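Local coordinates for fucolectin-related protein (Streptococcus pneumoniae, PDB 2J22) that is a carbohydrate-binding module that binds fucose and probably recognises blood group antigens as part of a pneumococcal virulence factor, at residues 128-132 with 133-137. Numbering follows the deposited sequence.
Sequences ISLRS and AGIPL
Leu130, at the end of strand 125-130, meets Leu137 across the loop that follows the strand. The two side chains pass at a slant, with Leu130 CD2 against Leu137 CD1 at 3.6 Å and the CG of Leu130 over the same methyl. The other methyl, Leu130 CD1, points into the loop, where it lies 3.4 Å from Ile135 O and equally close to Pro136 O, and 3.9 Å from Ile135 CG2. Leu137 holds its CG opposite the backbone N (chi1 173°), which carries the isobutyl group back toward the strand; there its second methyl, CD2, rests 3.5 Å from Ile128 O and brushes Ile128 CG2, the two side chains crossing nearly at right angles. At the far end, Ile135 lays CG1 beside Ser132, 3.4 Å from Ser132 O.

Between these ends the chain reverses through a type II beta turn, Ser132 to Ile135, with Gly134 at a positive phi (98°) that would press a side chain against the preceding carbonyl. No direct hydrogen bond links the two arms; instead a water lies 2.7 Å from both Ser132 O and Ile135 O, within hydrogen-bonding distance of each, and bridges the turn from within.

The loop joins strand 125-130 to strand 139-146, and so one sheet of the galactose-binding-like beta-sandwich to the other. Asn88 and Asp90 hold the polar ends of Ser132 and Arg131, while Ser58 and Thr52 bond to Ile135 O and Leu137 N. Phe89 of strand 89-94 packs on Ile128 and Leu130, Trp60 of strand 59-64 touches Leu137, and Leu139 and Val142 of strand 139-146 meet Ile128.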
loop_
_atom_site.group_PDB
_atom_site.type_symbol
_atom_site.label_atom_id
_atom_site.label_comp_id
_atom_site.label_asym_id
_atom_site.label_seq_id
_atom_site.Cartn_x
_atom_site.Cartn_y
_atom_site.Cartn_z
ATOM N N ILE A 128 -3.828 -2.401 2.481
ATOM C CA ILE A 128 -4.244 -2.662 1.103
ATOM C C ILE A 128 -4.457 -4.194 1.103
ATOM O O ILE A 128 -3.550 -4.917 1.510
ATOM C CB ILE A 128 -3.107 -2.248 0.137
ATOM C CG1 ILE A 128 -2.912 -0.716 0.110
ATOM C CG2 ILE A 128 -3.438 -2.807 -1.280
ATOM C CD1 ILE A 128 -1.705 -0.250 -0.684
ATOM N N SER A 129 -5.620 -4.697 0.672
ATOM C CA SER A 129 -5.949 -6.126 0.786
ATOM C C SER A 129 -6.614 -6.577 -0.492
ATOM O O SER A 129 -7.686 -6.008 -0.878
ATOM C CB SER A 129 -6.915 -6.377 1.989
ATOM O OG SER A 129 -7.089 -7.774 2.310
ATOM N N LEU A 130 -6.061 -7.636 -1.110
ATOM C CA LEU A 130 -6.595 -8.144 -2.391
ATOM C C LEU A 130 -7.920 -8.912 -2.124
ATOM O O LEU A 130 -8.038 -9.557 -1.079
ATOM C CB LEU A 130 -5.551 -9.081 -3.016
ATOM C CG LEU A 130 -4.186 -8.459 -3.386
ATOM C CD1 LEU A 130 -3.247 -9.495 -4.090
ATOM C CD2 LEU A 130 -4.304 -7.249 -4.290
ATOM N N ARG A 131 -8.921 -8.785 -3.006
ATOM C CA ARG A 131 -10.176 -9.520 -2.820
ATOM C C ARG A 131 -10.226 -10.907 -3.510
ATOM O O ARG A 131 -11.067 -11.734 -3.176
ATOM C CB ARG A 131 -11.399 -8.671 -3.216
ATOM C CG ARG A 131 -11.747 -7.604 -2.198
ATOM C CD ARG A 131 -12.092 -8.118 -0.763
ATOM N NE ARG A 131 -13.507 -8.502 -0.571
ATOM C CZ ARG A 131 -14.537 -7.642 -0.625
ATOM N NH1 ARG A 131 -14.319 -6.342 -0.857
ATOM N NH2 ARG A 131 -15.790 -8.077 -0.448
ATOM N N SER A 132 -9.300 -11.162 -4.443
ATOM C CA SER A 132 -9.045 -12.513 -4.966
ATOM C C SER A 132 -8.016 -13.257 -4.166
ATOM O O SER A 132 -6.818 -12.865 -4.145
ATOM C CB SER A 132 -8.625 -12.478 -6.456
ATOM O OG SER A 132 -9.460 -11.571 -7.182
ATOM N N ALA A 133 -8.485 -14.302 -3.457
ATOM C CA ALA A 133 -7.601 -15.186 -2.707
ATOM C C ALA A 133 -6.603 -15.893 -3.659
ATOM O O ALA A 133 -6.938 -16.235 -4.813
ATOM C CB ALA A 133 -8.427 -16.262 -1.962
ATOM N N GLY A 134 -5.403 -16.108 -3.150
ATOM C CA GLY A 134 -4.397 -16.920 -3.837
ATOM C C GLY A 134 -3.419 -16.068 -4.601
ATOM O O GLY A 134 -2.499 -16.610 -5.222
ATOM N N ILE A 135 -3.630 -14.753 -4.596
ATOM C CA ILE A 135 -2.831 -13.858 -5.426
ATOM C C ILE A 135 -1.859 -13.149 -4.495
ATOM O O ILE A 135 -2.250 -12.696 -3.428
ATOM C CB ILE A 135 -3.700 -12.830 -6.217
ATOM C CG1 ILE A 135 -4.918 -13.491 -6.936
ATOM C CG2 ILE A 135 -2.812 -11.958 -7.125
ATOM C CD1 ILE A 135 -4.577 -14.391 -8.149
ATOM N N PRO A 136 -0.587 -13.095 -4.898
ATOM C CA PRO A 136 0.416 -12.381 -4.131
ATOM C C PRO A 136 0.213 -10.881 -4.291
ATOM O O PRO A 136 -0.187 -10.377 -5.377
ATOM C CB PRO A 136 1.761 -12.815 -4.767
ATOM C CG PRO A 136 1.438 -14.004 -5.623
ATOM C CD PRO A 136 -0.018 -13.709 -6.092
ATOM N N LEU A 137 0.429 -10.168 -3.191
ATOM C CA LEU A 137 0.408 -8.668 -3.248
ATOM C C LEU A 137 1.829 -8.141 -3.376
ATOM O O LEU A 137 2.722 -8.490 -2.583
ATOM C CB LEU A 137 -0.381 -8.068 -2.082
ATOM C CG LEU A 137 -0.344 -6.539 -1.910
ATOM C CD1 LEU A 137 -1.183 -5.916 -3.073
ATOM C CD2 LEU A 137 -1.028 -6.160 -0.629
HETATM O O HOH W 1 -4.774 -12.605 -2.352
#